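Local coordinates for protein tyrosyl-tRNA synthetase (Aeropyrum pernix, PDB 2CYA) that probably catalyses the ATP-dependent activation of tyrosine and its transfer to the acceptor end of tRNA(Tyr), working as a homodimer, at residues 43-48 with 239-244; 237-240 with 246-249; 71-76 with 97-102; 79-84 with 163-168. One frame throughout, in Å; residues are numbered along the deposited sequence.

Overall arrangement
From the N terminus, residues 43-48, just beyond strand 37-42, open the long loop that contact 1 closes at residues 239-244. Contacts 3 and 4 both lie within that loop. Contact 3 starts on strand 68-73 and closes first, tying that strand to helix 88-104. Contact 4 starts at the end of helix 75-80, before contact 3 has closed, and finishes on helix 161-175, joining the two helices, so contacts 3 and 4 cross; Trp76 and Met168 touch between them. Contact 2 is a short local closure between 237-240 and 246-249, and it shares Met239 and Ser240 with contact 1. Contacts 1 and 2 set the KMSKS loop beside the inferred ATP site.

Contact 1. Residues 43-48 with 239-244. With SO4 (sulfate ion), chain C.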
loop_
_atom_site.group_PDB
_atom_site.type_symbol
_atom_site.label_atom_id
_atom_site.label_comp_id
_atom_site.label_asym_id
_atom_site.label_seq_id
_atom_site.Cartn_x
_atom_site.Cartn_y
_atom_site.Cartn_z
ATOM N N GLU A 43 2.875 12.783 -13.101
ATOM C CA GLU A 43 1.558 13.074 -12.559
ATOM C C GLU A 43 0.829 14.050 -13.488
ATOM O O GLU A 43 1.339 15.140 -13.765
ATOM C CB GLU A 43 1.670 13.730 -11.168
ATOM C CG GLU A 43 2.166 12.837 -10.027
ATOM C CD GLU A 43 2.369 13.623 -8.728
ATOM O OE1 GLU A 43 1.566 14.528 -8.424
ATOM O OE2 GLU A 43 3.335 13.340 -8.000
ATOM N N PRO A 44 -0.350 13.664 -14.011
ATOM C CA PRO A 44 -1.071 14.598 -14.887
ATOM C C PRO A 44 -1.745 15.527 -13.876
ATOM O O PRO A 44 -2.897 15.316 -13.464
ATOM C CB PRO A 44 -2.074 13.699 -15.620
ATOM C CG PRO A 44 -1.470 12.285 -15.502
ATOM C CD PRO A 44 -0.919 12.302 -14.095
ATOM N N SER A 45 -1.003 16.541 -13.458
ATOM C CA SER A 45 -1.451 17.447 -12.420
ATOM C C SER A 45 -1.972 18.814 -12.835
ATOM O O SER A 45 -2.204 19.665 -11.969
ATOM C CB SER A 45 -0.306 17.643 -11.438
ATOM O OG SER A 45 0.816 18.156 -12.135
ATOM N N GLY A 46 -2.153 19.032 -14.133
ATOM C CA GLY A 46 -2.636 20.322 -14.594
ATOM C C GLY A 46 -2.279 20.546 -16.054
ATOM O O GLY A 46 -1.895 19.614 -16.752
ATOM N N VAL A 47 -2.394 21.780 -16.525
ATOM C CA VAL A 47 -2.064 22.063 -17.913
ATOM C C VAL A 47 -0.548 21.993 -18.093
ATOM O O VAL A 47 0.217 22.552 -17.306
ATOM C CB VAL A 47 -2.556 23.467 -18.335
ATOM C CG1 VAL A 47 -2.296 23.683 -19.829
ATOM C CG2 VAL A 47 -4.046 23.618 -18.017
ATOM N N ALA A 48 -0.115 21.292 -19.132
ATOM C CA ALA A 48 1.305 21.175 -19.395
ATOM C C ALA A 48 1.975 22.543 -19.589
ATOM O O ALA A 48 1.440 23.420 -20.265
ATOM C CB ALA A 48 1.525 20.322 -20.619
ATOM N N MET A 239 9.334 25.151 -11.971
ATOM C CA MET A 239 8.266 25.779 -12.738
ATOM C C MET A 239 7.040 24.874 -12.574
ATOM O O MET A 239 7.120 23.666 -12.797
ATOM C CB MET A 239 8.652 25.888 -14.222
ATOM C CG MET A 239 7.686 26.739 -15.045
ATOM S SD MET A 239 7.937 26.733 -16.856
ATOM C CE MET A 239 8.889 28.231 -17.077
ATOM N N SER A 240 5.916 25.448 -12.163
ATOM C CA SER A 240 4.699 24.663 -11.975
ATOM C C SER A 240 3.465 25.550 -12.061
ATOM O O SER A 240 3.577 26.776 -12.119
ATOM C CB SER A 240 4.731 23.940 -10.619
ATOM O OG SER A 240 4.731 24.852 -9.534
ATOM N N LYS A 241 2.290 24.924 -12.058
ATOM C CA LYS A 241 1.022 25.647 -12.147
ATOM C C LYS A 241 0.660 26.503 -10.918
ATOM O O LYS A 241 -0.376 27.173 -10.914
ATOM C CB LYS A 241 -0.119 24.660 -12.438
ATOM C CG LYS A 241 -0.027 23.963 -13.798
ATOM C CD LYS A 241 0.994 22.836 -13.820
ATOM C CE LYS A 241 0.521 21.664 -12.972
ATOM N NZ LYS A 241 1.495 20.546 -12.954
ATOM N N SER A 242 1.514 26.488 -9.892
ATOM C CA SER A 242 1.290 27.256 -8.658
ATOM C C SER A 242 0.992 28.740 -8.922
ATOM O O SER A 242 -0.125 29.209 -8.686
ATOM C CB SER A 242 2.514 27.140 -7.737
ATOM O OG SER A 242 2.835 25.784 -7.463
ATOM N N LYS A 243 2.003 29.472 -9.391
ATOM C CA LYS A 243 1.869 30.896 -9.713
ATOM C C LYS A 243 1.947 31.030 -11.233
ATOM O O LYS A 243 3.038 31.040 -11.813
ATOM C CB LYS A 243 2.999 31.707 -9.069
ATOM C CG LYS A 243 2.971 31.761 -7.544
ATOM C CD LYS A 243 4.194 32.497 -7.003
ATOM C CE LYS A 243 4.312 33.894 -7.610
ATOM N NZ LYS A 243 5.612 34.545 -7.288
ATOM N N PRO A 244 0.784 31.139 -11.895
ATOM C CA PRO A 244 0.683 31.265 -13.351
ATOM C C PRO A 244 1.771 32.090 -14.015
ATOM O O PRO A 244 2.317 31.679 -15.031
ATOM C CB PRO A 244 -0.701 31.870 -13.547
ATOM C CG PRO A 244 -1.484 31.227 -12.444
ATOM C CD PRO A 244 -0.535 31.355 -11.266
HETATM S S SO4 C . 4.863 20.073 -12.098
HETATM O O1 SO4 C . 6.341 20.443 -12.233
HETATM O O2 SO4 C . 4.778 18.548 -12.092
HETATM O O3 SO4 C . 4.433 20.517 -10.820
HETATM O O4 SO4 C . 4.274 20.471 -13.327
#
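Gly46 and Lys241 bring two irregular loops closest together, their CA atoms 6.9 Å apart. Gly46 has backbone angles at which a side chain would jam against the preceding carbonyl oxygen and also strike Lys241 CE, so only glycine suits the place; its CA lies 3.8 Å from that CE. The chain of Lys241 is bent at chi2 (77°) and chi3 (70°), which lays CD against Val47 O at 3.6 Å before CE and NZ run on to Ser45. There Lys241 NZ donates a short hydrogen bond of 2.6 Å to Ser45 OG. A second bond, 2.8 Å long, runs from Lys241 NZ to O4 of a sulfate, probably from the crystallisation liquor. A small hydroxyl suits position 45, accepting from the lysine and giving only a weak bond to Glu43 O. A methionine in place of Lys241 would probably leave Ser45 OG without its donor and the sulfate without one of its bonds. Lys241 belongs to the KMSKS region and is inferred to bind ATP, consistent with an anion here. His49 NE2 and Trp52 NE1 also bond the sulfate, Trp52 from helix 51-64, while Val47 packs on helix 349-360 and Pro44 on helix 88-104.

Contact 2. Residues 237-240 with 246-249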
loop_
_atom_site.group_PDB
_atom_site.type_symbol
_atom_site.label_atom_id
_atom_site.label_comp_id
_atom_site.label_asym_id
_atom_site.label_seq_id
_atom_site.Cartn_x
_atom_site.Cartn_y
_atom_site.Cartn_z
ATOM N N VAL A 237 13.088 26.974 -6.776
ATOM C CA VAL A 237 11.667 26.774 -7.036
ATOM C C VAL A 237 11.460 26.307 -8.478
ATOM O O VAL A 237 11.878 26.976 -9.424
ATOM C CB VAL A 237 10.867 28.082 -6.808
ATOM C CG1 VAL A 237 9.381 27.826 -7.005
ATOM C CG2 VAL A 237 11.134 28.623 -5.410
ATOM N N LYS A 238 10.815 25.154 -8.631
ATOM C CA LYS A 238 10.545 24.572 -9.945
ATOM C C LYS A 238 9.406 25.302 -10.651
ATOM O O LYS A 238 8.611 25.995 -10.014
ATOM C CB LYS A 238 10.166 23.094 -9.792
ATOM C CG LYS A 238 11.119 22.288 -8.913
ATOM C CD LYS A 238 10.650 20.845 -8.743
ATOM C CE LYS A 238 11.567 20.076 -7.800
ATOM N NZ LYS A 238 12.991 20.107 -8.245
ATOM N N MET A 239 9.334 25.151 -11.971
ATOM C CA MET A 239 8.266 25.779 -12.738
ATOM C C MET A 239 7.040 24.874 -12.574
ATOM O O MET A 239 7.120 23.666 -12.797
ATOM C CB MET A 239 8.652 25.888 -14.222
ATOM C CG MET A 239 7.686 26.739 -15.045
ATOM S SD MET A 239 7.937 26.733 -16.856
ATOM C CE MET A 239 8.889 28.231 -17.077
ATOM N N SER A 240 5.916 25.448 -12.163
ATOM C CA SER A 240 4.699 24.663 -11.975
ATOM C C SER A 240 3.465 25.550 -12.061
ATOM O O SER A 240 3.577 26.776 -12.119
ATOM C CB SER A 240 4.731 23.940 -10.619
ATOM O OG SER A 240 4.731 24.852 -9.534
ATOM N N THR A 246 4.772 32.574 -13.158
ATOM C CA THR A 246 6.117 32.018 -13.052
ATOM C C THR A 246 6.316 30.801 -13.946
ATOM O O THR A 246 7.374 30.166 -13.911
ATOM C CB THR A 246 6.441 31.587 -11.620
ATOM O OG1 THR A 246 5.586 30.494 -11.243
ATOM C CG2 THR A 246 6.258 32.763 -10.671
ATOM N N ALA A 247 5.290 30.470 -14.729
ATOM C CA ALA A 247 5.360 29.331 -15.630
ATOM C C ALA A 247 4.691 29.631 -16.970
ATOM O O ALA A 247 3.648 30.284 -17.032
ATOM C CB ALA A 247 4.706 28.123 -14.983
ATOM N N VAL A 248 5.291 29.143 -18.044
ATOM C CA VAL A 248 4.732 29.344 -19.364
ATOM C C VAL A 248 3.979 28.076 -19.748
ATOM O O VAL A 248 4.577 27.006 -19.869
ATOM C CB VAL A 248 5.847 29.631 -20.391
ATOM C CG1 VAL A 248 5.246 29.853 -21.776
ATOM C CG2 VAL A 248 6.636 30.863 -19.945
ATOM N N PHE A 249 2.665 28.178 -19.912
ATOM C CA PHE A 249 1.880 26.999 -20.290
ATOM C C PHE A 249 1.843 26.847 -21.809
ATOM O O PHE A 249 2.008 27.830 -22.540
ATOM C CB PHE A 249 0.455 27.098 -19.742
ATOM C CG PHE A 249 0.397 27.217 -18.254
ATOM C CD1 PHE A 249 0.292 28.459 -17.648
ATOM C CD2 PHE A 249 0.503 26.083 -17.451
ATOM C CE1 PHE A 249 0.298 28.576 -16.253
ATOM C CE2 PHE A 249 0.512 26.188 -16.055
ATOM C CZ PHE A 249 0.409 27.435 -15.457
#
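Met239 reaches Ala247 and Val248 through an extended start and a turned end: CG stands anti to the backbone N (chi1 -170°), the next bond continues straight on, and a bend at chi3 (-97°) swings the methyl CE round beside the 247-248 backbone. CG lies against the flank of the Ala247 CA-CB bond, with Met239 CG only 3.3 Å from Ala247 CB, tighter than ordinary carbon packing. Further out, Met239 SD lies 3.8 Å from Val248 N, and Met239 CE makes a looser contact of 4.5 Å with Val248 CG2. The flexible, unbranched thioether can in this way lie along the 247-248 backbone. Alanine is a natural partner, since its CB touches both Met239 CG and the carbonyl of Ser240, with Ser240 O 3.4 Å from Ala247 CB; a larger side chain would probably be crowded.

The two segments thus meet by packing, with CA atoms of Met239 and Ala247 5.4 Å apart, and their polar groups are served elsewhere. The CB of Ser240 points away from 246-249, and its OG pairs with Ser242 OG. Thr246 OG1 is hydrogen-bonded to Lys243 O, inside the turn that separates the segments. This local closure holds the first three residues of the KMSKS region against the chain that follows it. Backbone bonds join Met239 to Ile214, Thr246 to Leu217 and Val248 to Ile50, while Ala247 O accepts from Lys260 and Val248 rests on Ile257, both of helix 254-262.

Contact 3. Residues 71-76 with 97-102; sequences VLEATW and IVRRVM
Glu73 and Arg99 form a salt bridge in which the carboxylate meets the edge of the guanidinium rather than a face. The main bond is 2.8 Å, from Arg99 NE to the syn lone pair of Glu73 OE2, with that oxygen 17° out of the guanidinium plane. Arg99 NH2 adds two weak bonds, 3.4 Å to Glu73 OE1 and 3.3 Å to Glu73 OE2, so the grip is uneven; the two flat groups are turned 34° apart. The arginine's CB does not aim at the strand, but the bend at chi3 (-124°) brings NE and NH2 back to the acid. Arginine suits the partly exposed helix flank, with a chain long enough to reach a buried glutamate. A leucine at Arg99 would probably leave the Glu73 carboxylate without its charged mate and freer to turn. Beyond the bridge, Val71 CG2 and Met102 CE approach tip to tip at 4.0 Å. Phe114 of strand 113-116 packs on all four of these side chains. The parallel, adjacent strands 68-73 and 113-116, with helix 88-104 in the connection between them, form a beta-alpha-beta crossover of the Rossmann fold shared by class I synthetases.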
loop_
_atom_site.group_PDB
_atom_site.type_symbol
_atom_site.label_atom_id
_atom_site.label_comp_id
_atom_site.label_asym_id
_atom_site.label_seq_id
_atom_site.Cartn_x
_atom_site.Cartn_y
_atom_site.Cartn_z
ATOM N N VAL A 71 4.843 5.491 -21.500
ATOM C CA VAL A 71 4.648 6.682 -20.696
ATOM C C VAL A 71 3.571 6.240 -19.701
ATOM O O VAL A 71 2.503 5.764 -20.097
ATOM C CB VAL A 71 4.135 7.906 -21.517
ATOM C CG1 VAL A 71 3.722 9.027 -20.553
ATOM C CG2 VAL A 71 5.253 8.447 -22.461
ATOM N N LEU A 72 3.863 6.344 -18.413
ATOM C CA LEU A 72 2.859 5.960 -17.420
ATOM C C LEU A 72 2.112 7.200 -16.948
ATOM O O LEU A 72 2.701 8.085 -16.335
ATOM C CB LEU A 72 3.495 5.275 -16.196
ATOM C CG LEU A 72 2.447 4.963 -15.107
ATOM C CD1 LEU A 72 1.548 3.828 -15.619
ATOM C CD2 LEU A 72 3.117 4.563 -13.749
ATOM N N GLU A 73 0.822 7.273 -17.243
ATOM C CA GLU A 73 0.027 8.407 -16.783
ATOM C C GLU A 73 -0.256 8.017 -15.342
ATOM O O GLU A 73 -1.170 7.249 -15.075
ATOM C CB GLU A 73 -1.250 8.512 -17.630
ATOM C CG GLU A 73 -0.870 8.743 -19.097
ATOM C CD GLU A 73 -2.006 8.621 -20.079
ATOM O OE1 GLU A 73 -3.021 7.960 -19.756
ATOM O OE2 GLU A 73 -1.866 9.174 -21.202
ATOM N N ALA A 74 0.568 8.535 -14.428
ATOM C CA ALA A 74 0.494 8.207 -13.000
ATOM C C ALA A 74 -0.670 8.878 -12.294
ATOM O O ALA A 74 -0.472 9.699 -11.391
ATOM C CB ALA A 74 1.799 8.589 -12.330
ATOM N N THR A 75 -1.879 8.507 -12.702
ATOM C CA THR A 75 -3.083 9.107 -12.160
ATOM C C THR A 75 -3.298 8.863 -10.676
ATOM O O THR A 75 -3.718 9.774 -9.964
ATOM C CB THR A 75 -4.333 8.637 -12.931
ATOM O OG1 THR A 75 -4.495 7.226 -12.768
ATOM C CG2 THR A 75 -4.193 8.974 -14.434
ATOM N N TRP A 76 -3.004 7.652 -10.205
ATOM C CA TRP A 76 -3.181 7.354 -8.789
ATOM C C TRP A 76 -2.177 8.149 -7.950
ATOM O O TRP A 76 -2.478 8.590 -6.842
ATOM C CB TRP A 76 -3.054 5.838 -8.543
ATOM C CG TRP A 76 -4.307 5.100 -8.936
ATOM C CD1 TRP A 76 -5.073 5.314 -10.049
ATOM C CD2 TRP A 76 -4.944 4.036 -8.213
ATOM N NE1 TRP A 76 -6.146 4.449 -10.065
ATOM C CE2 TRP A 76 -6.092 3.658 -8.946
ATOM C CE3 TRP A 76 -4.657 3.367 -7.015
ATOM C CZ2 TRP A 76 -6.953 2.645 -8.518
ATOM C CZ3 TRP A 76 -5.516 2.352 -6.589
ATOM C CH2 TRP A 76 -6.646 2.004 -7.339
ATOM N N ILE A 97 -4.429 15.727 -22.761
ATOM C CA ILE A 97 -3.789 16.914 -23.301
ATOM C C ILE A 97 -2.286 16.665 -23.482
ATOM O O ILE A 97 -1.703 17.036 -24.500
ATOM C CB ILE A 97 -4.046 18.121 -22.386
ATOM C CG1 ILE A 97 -5.540 18.467 -22.433
ATOM C CG2 ILE A 97 -3.228 19.331 -22.848
ATOM C CD1 ILE A 97 -5.959 19.600 -21.507
ATOM N N VAL A 98 -1.661 16.025 -22.504
ATOM C CA VAL A 98 -0.245 15.712 -22.601
ATOM C C VAL A 98 0.024 14.873 -23.860
ATOM O O VAL A 98 1.004 15.123 -24.563
ATOM C CB VAL A 98 0.240 14.974 -21.313
ATOM C CG1 VAL A 98 1.592 14.275 -21.546
ATOM C CG2 VAL A 98 0.356 16.007 -20.162
ATOM N N ARG A 99 -0.833 13.892 -24.163
ATOM C CA ARG A 99 -0.596 13.086 -25.363
ATOM C C ARG A 99 -0.612 13.948 -26.620
ATOM O O ARG A 99 0.205 13.755 -27.527
ATOM C CB ARG A 99 -1.638 11.978 -25.533
ATOM C CG ARG A 99 -1.415 10.783 -24.651
ATOM C CD ARG A 99 -2.414 9.672 -24.930
ATOM N NE ARG A 99 -3.122 9.326 -23.699
ATOM C CZ ARG A 99 -4.433 9.464 -23.512
ATOM N NH1 ARG A 99 -5.212 9.930 -24.484
ATOM N NH2 ARG A 99 -4.961 9.175 -22.331
ATOM N N ARG A 100 -1.551 14.887 -26.666
ATOM C CA ARG A 100 -1.682 15.765 -27.820
ATOM C C ARG A 100 -0.493 16.698 -27.915
ATOM O O ARG A 100 -0.008 16.984 -29.005
ATOM C CB ARG A 100 -2.976 16.581 -27.729
ATOM C CG ARG A 100 -3.200 17.554 -28.886
ATOM C CD ARG A 100 -3.159 16.857 -30.231
ATOM N NE ARG A 100 -4.105 15.748 -30.290
ATOM C CZ ARG A 100 -5.423 15.894 -30.283
ATOM N NH1 ARG A 100 -5.952 17.111 -30.225
ATOM N NH2 ARG A 100 -6.211 14.824 -30.306
ATOM N N VAL A 101 -0.037 17.179 -26.766
ATOM C CA VAL A 101 1.104 18.076 -26.726
ATOM C C VAL A 101 2.349 17.340 -27.210
ATOM O O VAL A 101 3.134 17.889 -27.987
ATOM C CB VAL A 101 1.368 18.585 -25.296
ATOM C CG1 VAL A 101 2.749 19.257 -25.232
ATOM C CG2 VAL A 101 0.261 19.577 -24.867
ATOM N N MET A 102 2.536 16.103 -26.751
ATOM C CA MET A 102 3.709 15.341 -27.152
ATOM C C MET A 102 3.769 15.135 -28.661
ATOM O O MET A 102 4.828 15.267 -29.263
ATOM C CB MET A 102 3.760 13.985 -26.433
ATOM C CG MET A 102 4.126 14.110 -24.962
ATOM S SD MET A 102 4.051 12.542 -24.089
ATOM C CE MET A 102 5.561 11.687 -24.722
#

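Contact 4. Residues 79-84 with 163-168; sequences YINDKL and LIYPLM
Asn81 brings its amide nitrogen unusually close to an aromatic carbon: ND2 is 3.2 Å from Tyr165 CE1, in an oblique approach, the amide and ring planes being 30° apart. The closeness does not come from a bond between the two. ND2 is given to Glu43 OE1 and Asn81 OD1 accepts from Lys162, while Tyr165 OH also points to Glu43, probably hydrogen-bonded, though the modelled distance is doubtfully short; both reach the Glu43 carboxylate, which probably accounts for their closeness. Asparagine is apt here, offering a donor and an acceptor on one short side chain. The ring comes across because Tyr165 CG is anti to its own backbone nitrogen (chi1 -173°), which turns the phenol toward helix 75-80. At its edge, near the ring plane, Ile80 CG2 packs 4.0 Å from Tyr165 CD1, and the other branch of the isoleucine puts CD1 4.0 Å from Met168 SD, so one beta-branched residue fills two places.

Helix 75-80 ends here in a Schellman motif: Lys83 N bonds to Ala78 O and Asp82 N to Tyr79 O, with Asp82 at positive phi (54°) as the C-prime residue. Facing it, helix 161-175 is kinked at Pro166, whose nitrogen has no N-H to offer the preceding turn. Tyr165 is predicted to bind the substrate tyrosine, and its ring also makes an edge-to-face contact with His77. Lys135 of the second subunit takes the carboxylate of Asp82 and the carbonyl of Ile80, and Ile131 of that subunit packs on Ile80.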
loop_
_atom_site.group_PDB
_atom_site.type_symbol
_atom_site.label_atom_id
_atom_site.label_comp_id
_atom_site.label_asym_id
_atom_site.label_seq_id
_atom_site.Cartn_x
_atom_site.Cartn_y
_atom_site.Cartn_z
ATOM N N TYR A 79 -3.466 11.571 -7.608
ATOM C CA TYR A 79 -4.537 11.571 -6.619
ATOM C C TYR A 79 -3.906 11.616 -5.231
ATOM O O TYR A 79 -4.308 12.398 -4.385
ATOM C CB TYR A 79 -5.390 10.317 -6.739
ATOM C CG TYR A 79 -6.504 10.249 -5.711
ATOM C CD1 TYR A 79 -7.670 11.000 -5.859
ATOM C CD2 TYR A 79 -6.397 9.421 -4.601
ATOM C CE1 TYR A 79 -8.702 10.918 -4.923
ATOM C CE2 TYR A 79 -7.424 9.331 -3.662
ATOM C CZ TYR A 79 -8.571 10.076 -3.829
ATOM O OH TYR A 79 -9.600 9.948 -2.917
ATOM N N ILE A 80 -2.902 10.781 -5.003
ATOM C CA ILE A 80 -2.259 10.770 -3.699
ATOM C C ILE A 80 -1.778 12.165 -3.318
ATOM O O ILE A 80 -1.906 12.566 -2.164
ATOM C CB ILE A 80 -1.103 9.750 -3.653
ATOM C CG1 ILE A 80 -1.700 8.333 -3.664
ATOM C CG2 ILE A 80 -0.243 9.971 -2.410
ATOM C CD1 ILE A 80 -0.675 7.228 -3.743
ATOM N N ASN A 81 -1.253 12.915 -4.291
ATOM C CA ASN A 81 -0.798 14.278 -4.022
ATOM C C ASN A 81 -1.920 15.314 -4.147
ATOM O O ASN A 81 -1.658 16.511 -4.229
ATOM C CB ASN A 81 0.345 14.664 -4.964
ATOM C CG ASN A 81 1.671 14.098 -4.528
ATOM O OD1 ASN A 81 1.910 13.909 -3.337
ATOM N ND2 ASN A 81 2.553 13.840 -5.485
ATOM N N ASP A 82 -3.164 14.850 -4.182
ATOM C CA ASP A 82 -4.322 15.732 -4.292
ATOM C C ASP A 82 -4.324 16.732 -5.455
ATOM O O ASP A 82 -4.949 17.800 -5.359
ATOM C CB ASP A 82 -4.518 16.488 -2.977
ATOM C CG ASP A 82 -4.820 15.558 -1.821
ATOM O OD1 ASP A 82 -5.794 14.775 -1.931
ATOM O OD2 ASP A 82 -4.077 15.609 -0.816
ATOM N N LYS A 83 -3.644 16.399 -6.549
ATOM C CA LYS A 83 -3.619 17.295 -7.697
ATOM C C LYS A 83 -5.036 17.443 -8.236
ATOM O O LYS A 83 -5.806 16.490 -8.217
ATOM C CB LYS A 83 -2.691 16.740 -8.790
ATOM C CG LYS A 83 -1.232 16.670 -8.365
ATOM C CD LYS A 83 -0.744 18.034 -7.889
ATOM C CE LYS A 83 0.639 17.949 -7.283
ATOM N NZ LYS A 83 1.581 17.204 -8.187
ATOM N N LEU A 84 -5.378 18.640 -8.710
ATOM C CA LEU A 84 -6.711 18.903 -9.251
ATOM C C LEU A 84 -7.811 18.435 -8.281
ATOM O O LEU A 84 -8.854 17.908 -8.682
ATOM C CB LEU A 84 -6.851 18.231 -10.629
ATOM C CG LEU A 84 -5.828 18.749 -11.668
ATOM C CD1 LEU A 84 -5.873 17.904 -12.939
ATOM C CD2 LEU A 84 -6.116 20.217 -11.991
ATOM N N LEU A 163 4.003 7.490 2.073
ATOM C CA LEU A 163 4.984 6.414 2.111
ATOM C C LEU A 163 4.647 5.395 1.031
ATOM O O LEU A 163 5.525 4.720 0.504
ATOM C CB LEU A 163 5.001 5.724 3.478
ATOM C CG LEU A 163 6.029 6.246 4.492
ATOM C CD1 LEU A 163 5.757 7.715 4.825
ATOM C CD2 LEU A 163 5.965 5.386 5.744
ATOM N N ILE A 164 3.371 5.283 0.697
ATOM C CA ILE A 164 2.958 4.342 -0.336
ATOM C C ILE A 164 3.384 4.820 -1.734
ATOM O O ILE A 164 3.726 4.008 -2.591
ATOM C CB ILE A 164 1.425 4.132 -0.292
ATOM C CG1 ILE A 164 1.051 3.376 0.987
ATOM C CG2 ILE A 164 0.955 3.319 -1.470
ATOM C CD1 ILE A 164 -0.443 3.059 1.088
ATOM N N TYR A 165 3.381 6.138 -1.931
ATOM C CA TYR A 165 3.730 6.764 -3.213
ATOM C C TYR A 165 4.997 6.140 -3.803
ATOM O O TYR A 165 4.948 5.501 -4.840
ATOM C CB TYR A 165 3.888 8.287 -3.008
ATOM C CG TYR A 165 4.078 9.104 -4.263
ATOM C CD1 TYR A 165 3.061 9.912 -4.745
ATOM C CD2 TYR A 165 5.294 9.082 -4.961
ATOM C CE1 TYR A 165 3.243 10.694 -5.896
ATOM C CE2 TYR A 165 5.485 9.849 -6.109
ATOM C CZ TYR A 165 4.457 10.654 -6.571
ATOM O OH TYR A 165 4.640 11.408 -7.714
ATOM N N PRO A 166 6.142 6.281 -3.118
ATOM C CA PRO A 166 7.440 5.732 -3.561
ATOM C C PRO A 166 7.386 4.222 -3.798
ATOM O O PRO A 166 8.006 3.694 -4.733
ATOM C CB PRO A 166 8.375 6.061 -2.397
ATOM C CG PRO A 166 7.714 7.211 -1.710
ATOM C CD PRO A 166 6.258 6.924 -1.795
ATOM N N LEU A 167 6.679 3.525 -2.919
ATOM C CA LEU A 167 6.538 2.079 -3.018
ATOM C C LEU A 167 5.885 1.769 -4.369
ATOM O O LEU A 167 6.311 0.870 -5.087
ATOM C CB LEU A 167 5.667 1.560 -1.862
ATOM C CG LEU A 167 6.299 0.942 -0.597
ATOM C CD1 LEU A 167 7.711 1.422 -0.391
ATOM C CD2 LEU A 167 5.404 1.248 0.633
ATOM N N MET A 168 4.862 2.539 -4.711
ATOM C CA MET A 168 4.165 2.362 -5.984
ATOM C C MET A 168 5.049 2.776 -7.159
ATOM O O MET A 168 5.005 2.152 -8.217
ATOM C CB MET A 168 2.874 3.189 -6.007
ATOM C CG MET A 168 1.736 2.553 -5.186
ATOM S SD MET A 168 0.296 3.619 -5.129
ATOM C CE MET A 168 -0.193 3.588 -6.912
#